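Side-chain contacts in branched-chain alpha-ketoacid decarboxylase (Lactococcus lactis, PDB 2VBF), which probably decarboxylates branched-chain and aromatic alpha-keto acids to aldehydes, using thiamine diphosphate and magnesium as cofactors: residues 125-129 with 130-134; 530-533 with 534-538. One frame throughout, in Å; residues are numbered along the deposited sequence.

Contact 1 (125-129 with 130-134); sequences SKVQN and DGKFV
Gly131 ends helix 125-130 in a Schellman motif, its backbone turned to a positive phi of 68° that glycine tolerates far better than other residues. Two bonds run back into the last turn: Lys132 N reaches Val127 O at 3.5 Å, weak but nearly straight (173°), and Gly131 N donates to Gln128 O at 3.2 Å, approaching from above the carbonyl plane. Beneath this cap the chain folds back, and Val127 and Val134 meet tip to tip, CG1 to CG1 at 3.8 Å. Short branched valines suit this buried spot. The CB of Lys132 also packs on Val127 CG1, at 4.0 Å, while the amine of Lys132 makes a cation-pi contact with Phe314 of the second subunit. On the exposed side, Lys126 bends only at its last torsion (chi4 65°), bringing NZ to the syn lone pair of Asp130 OD2 in a salt bridge of 3.1 Å. The other oxygen, Asp130 OD1, accepts from water 1 at 2.7 Å, and the same water accepts from Asn129 ND2. A negative side chain at a helix C terminus would be expected to meet an unfavourable dipole, which the lysine and water 1 probably offset in part.

Contact 2 (530-533 with 534-538); sequences SVMK and EAQAD
The carboxylate of Glu534 has Val531 CA on one side of its plane, 3.8 Å from Glu534 OE1, and water 2 on the other, donating to Glu534 OE1 at 2.6 Å; at the carboxamide of Gln536, Met532 SD sits obliquely off the plane on the nitrogen side. Water 2 is also 2.8 Å from Ser530 OG, a small hydroxyl one turn back. With CG anti to the backbone N (chi1 -179°) and the chain extended beyond it, Glu534 carries its carboxylate back along the preceding turn, and OE2 forms a salt bridge with Lys520 of strand 517-522. The Met532 and Gln536 side chains run alongside each other in the same direction: the unbranched thioether, bent at chi2 and chi3, lies with SD 3.9 Å from Gln536 CG. Gln536 is buried, and its NE2 is hydrogen-bonded to Glu394. Ala535 packs on Ile473 and Tyr543, its methyl allowing a close approach to strands 473-478 and 542-548, and Ala535 N donates to Val531 O at 2.8 Å, one of four regular i to i+4 helix bonds here. Helix 525-537 thus turns Val531, Met532 and Ala535 to the sheet in a beta-alpha-beta crossover. Lys520 and water 2 at Glu534, and Glu394 at Gln536, probably lower the cost of partly withdrawing the charge and burying the amide.

From the N terminus, the chain reaches contact 1 just after strand 116-122 of the first parallel sheet, in the N-terminal thiamine diphosphate-binding domain, and contact 2 much later, on the helix linking strands 517-522 and 542-548 in the C-terminal one. Each contact joins adjacent segments, closing only a helical turn or cap, so the two follow in series, neither nesting nor crossing. Their centres lie about 56 Å apart, on opposite sides of the chain's centre, without touching. Contact 1 faces the second subunit and leads into the loop before helix 145-149; contact 2 meets no other subunit and lies within the helix whose inner side chains pack on the C-terminal sheet.

Contact 1 (125-129 with 130-134)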
loop_
_atom_site.group_PDB
_atom_site.type_symbol
_atom_site.label_atom_id
_atom_site.label_comp_id
_atom_site.label_asym_id
_atom_site.label_seq_id
_atom_site.Cartn_x
_atom_site.Cartn_y
_atom_site.Cartn_z
ATOM N N SER A 125 12.614 23.431 -0.037
ATOM C CA SER A 125 13.131 23.862 -1.327
ATOM C C SER A 125 14.652 23.807 -1.390
ATOM O O SER A 125 15.219 23.376 -2.398
ATOM C CB SER A 125 12.641 25.287 -1.643
ATOM O OG SER A 125 11.223 25.336 -1.680
ATOM N N LYS A 126 15.320 24.237 -0.317
ATOM C CA LYS A 126 16.784 24.252 -0.299
ATOM C C LYS A 126 17.358 22.839 -0.370
ATOM O O LYS A 126 18.291 22.590 -1.126
ATOM C CB LYS A 126 17.331 24.967 0.942
ATOM C CG LYS A 126 18.844 24.824 1.075
ATOM C CD LYS A 126 19.446 25.803 2.050
ATOM C CE LYS A 126 20.933 25.514 2.250
ATOM N NZ LYS A 126 21.737 25.719 1.007
ATOM N N VAL A 127 16.794 21.914 0.407
ATOM C CA VAL A 127 17.259 20.519 0.383
ATOM C C VAL A 127 17.072 19.923 -1.020
ATOM O O VAL A 127 17.958 19.253 -1.551
ATOM C CB VAL A 127 16.546 19.657 1.432
ATOM C CG1 VAL A 127 16.712 18.156 1.133
ATOM C CG2 VAL A 127 17.047 20.013 2.845
ATOM N N GLN A 128 15.918 20.185 -1.617
ATOM C CA GLN A 128 15.644 19.694 -2.967
ATOM C C GLN A 128 16.628 20.260 -3.998
ATOM O O GLN A 128 17.175 19.521 -4.822
ATOM C CB GLN A 128 14.200 19.972 -3.376
ATOM C CG GLN A 128 13.177 19.313 -2.472
ATOM C CD GLN A 128 11.751 19.314 -3.031
ATOM O OE1 GLN A 128 11.538 19.235 -4.245
ATOM N NE2 GLN A 128 10.769 19.366 -2.128
ATOM N N ASN A 129 16.867 21.566 -3.932
ATOM C CA ASN A 129 17.778 22.223 -4.862
ATOM C C ASN A 129 19.230 21.779 -4.685
ATOM O O ASN A 129 20.006 21.770 -5.636
ATOM C CB ASN A 129 17.696 23.742 -4.710
ATOM C CG ASN A 129 18.527 24.466 -5.754
ATOM O OD1 ASN A 129 18.319 24.282 -6.957
ATOM N ND2 ASN A 129 19.497 25.265 -5.297
ATOM N N ASP A 130 19.593 21.429 -3.454
ATOM C CA ASP A 130 20.935 20.927 -3.149
ATOM C C ASP A 130 21.158 19.462 -3.538
ATOM O O ASP A 130 22.300 18.997 -3.552
ATOM C CB ASP A 130 21.234 21.093 -1.660
ATOM C CG ASP A 130 21.562 22.530 -1.274
ATOM O OD1 ASP A 130 21.826 23.354 -2.184
ATOM O OD2 ASP A 130 21.562 22.823 -0.061
ATOM N N GLY A 131 20.091 18.731 -3.853
ATOM C CA GLY A 131 20.220 17.343 -4.283
ATOM C C GLY A 131 20.690 16.400 -3.183
ATOM O O GLY A 131 21.370 15.400 -3.456
ATOM N N LYS A 132 20.315 16.721 -1.948
ATOM C CA LYS A 132 20.768 15.978 -0.766
ATOM C C LYS A 132 20.181 14.566 -0.728
ATOM O O LYS A 132 19.018 14.353 -1.093
ATOM C CB LYS A 132 20.390 16.726 0.520
ATOM C CG LYS A 132 21.054 18.097 0.683
ATOM C CD LYS A 132 22.569 18.061 0.518
ATOM C CE LYS A 132 23.271 17.341 1.675
ATOM N NZ LYS A 132 24.739 17.180 1.438
ATOM N N PHE A 133 20.994 13.626 -0.253
ATOM C CA PHE A 133 20.601 12.230 -0.080
ATOM C C PHE A 133 19.851 12.086 1.234
ATOM O O PHE A 133 20.379 11.582 2.231
ATOM C CB PHE A 133 21.853 11.333 -0.091
ATOM C CG PHE A 133 22.538 11.206 -1.442
ATOM C CD1 PHE A 133 22.147 11.965 -2.554
ATOM C CD2 PHE A 133 23.587 10.314 -1.595
ATOM C CE1 PHE A 133 22.784 11.827 -3.787
ATOM C CE2 PHE A 133 24.222 10.174 -2.820
ATOM C CZ PHE A 133 23.828 10.929 -3.913
ATOM N N VAL A 134 18.613 12.566 1.249
ATOM C CA VAL A 134 17.786 12.509 2.435
ATOM C C VAL A 134 16.823 11.316 2.432
ATOM O O VAL A 134 16.529 10.686 1.393
ATOM C CB VAL A 134 16.984 13.810 2.626
ATOM C CG1 VAL A 134 17.941 14.990 2.941
ATOM C CG2 VAL A 134 16.082 14.096 1.389
HETATM O O HOH W 1 19.927 25.295 -2.604
#

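Contact 2 (530-533 with 534-538)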
loop_
_atom_site.group_PDB
_atom_site.type_symbol
_atom_site.label_atom_id
_atom_site.label_comp_id
_atom_site.label_asym_id
_atom_site.label_seq_id
_atom_site.Cartn_x
_atom_site.Cartn_y
_atom_site.Cartn_z
ATOM N N SER A 530 -32.176 -11.126 14.190
ATOM C CA SER A 530 -32.113 -10.583 15.556
ATOM C C SER A 530 -31.038 -9.504 15.682
ATOM O O SER A 530 -31.306 -8.400 16.149
ATOM C CB SER A 530 -31.857 -11.697 16.584
ATOM O OG SER A 530 -31.729 -11.185 17.913
ATOM N N VAL A 531 -29.828 -9.828 15.237
ATOM C CA VAL A 531 -28.701 -8.905 15.346
ATOM C C VAL A 531 -28.856 -7.694 14.424
ATOM O O VAL A 531 -28.518 -6.577 14.801
ATOM C CB VAL A 531 -27.357 -9.606 15.044
ATOM C CG1 VAL A 531 -26.231 -8.597 15.058
ATOM C CG2 VAL A 531 -27.092 -10.726 16.056
ATOM N N MET A 532 -29.357 -7.910 13.216
ATOM C CA MET A 532 -29.592 -6.803 12.295
ATOM C C MET A 532 -30.568 -5.781 12.881
ATOM O O MET A 532 -30.321 -4.584 12.822
ATOM C CB MET A 532 -30.114 -7.314 10.955
ATOM C CG MET A 532 -30.663 -6.225 10.065
ATOM S SD MET A 532 -29.391 -5.129 9.429
ATOM C CE MET A 532 -29.179 -5.968 7.870
ATOM N N LYS A 533 -31.679 -6.261 13.437
ATOM C CA LYS A 533 -32.685 -5.373 14.030
ATOM C C LYS A 533 -32.130 -4.649 15.252
ATOM O O LYS A 533 -32.363 -3.448 15.442
ATOM C CB LYS A 533 -33.921 -6.180 14.430
ATOM C CG LYS A 533 -34.724 -6.688 13.259
ATOM C CD LYS A 533 -35.924 -7.471 13.753
ATOM C CE LYS A 533 -36.923 -7.723 12.639
ATOM N NZ LYS A 533 -38.124 -8.477 13.138
ATOM N N GLU A 534 -31.402 -5.398 16.074
ATOM C CA GLU A 534 -30.711 -4.880 17.255
ATOM C C GLU A 534 -29.774 -3.750 16.830
ATOM O O GLU A 534 -29.816 -2.647 17.389
ATOM C CB GLU A 534 -29.938 -6.034 17.916
ATOM C CG GLU A 534 -29.151 -5.717 19.184
ATOM C CD GLU A 534 -28.253 -6.884 19.620
ATOM O OE1 GLU A 534 -28.287 -7.949 18.963
ATOM O OE2 GLU A 534 -27.512 -6.730 20.613
ATOM N N ALA A 535 -28.943 -4.032 15.828
ATOM C CA ALA A 535 -27.985 -3.046 15.296
ATOM C C ALA A 535 -28.695 -1.797 14.769
ATOM O O ALA A 535 -28.361 -0.673 15.170
ATOM C CB ALA A 535 -27.126 -3.679 14.189
ATOM N N GLN A 536 -29.686 -1.994 13.904
ATOM C CA GLN A 536 -30.446 -0.877 13.320
ATOM C C GLN A 536 -31.124 0.016 14.360
ATOM O O GLN A 536 -31.175 1.235 14.209
ATOM C CB GLN A 536 -31.506 -1.406 12.361
ATOM C CG GLN A 536 -30.925 -1.992 11.106
ATOM C CD GLN A 536 -30.518 -0.939 10.114
ATOM O OE1 GLN A 536 -30.110 0.165 10.483
ATOM N NE2 GLN A 536 -30.622 -1.273 8.836
ATOM N N ALA A 537 -31.651 -0.605 15.409
ATOM C CA ALA A 537 -32.302 0.127 16.502
ATOM C C ALA A 537 -31.320 0.987 17.289
ATOM O O ALA A 537 -31.634 2.116 17.664
ATOM C CB ALA A 537 -33.005 -0.858 17.439
ATOM N N ASP A 538 -30.123 0.455 17.520
ATOM C CA ASP A 538 -29.125 1.089 18.371
ATOM C C ASP A 538 -28.197 1.951 17.517
ATOM O O ASP A 538 -27.137 1.504 17.083
ATOM C CB ASP A 538 -28.355 -0.004 19.121
ATOM C CG ASP A 538 -27.273 0.532 20.036
ATOM O OD1 ASP A 538 -27.241 1.739 20.361
ATOM O OD2 ASP A 538 -26.428 -0.292 20.433
HETATM O O HOH W 2 -29.367 -10.285 19.204
#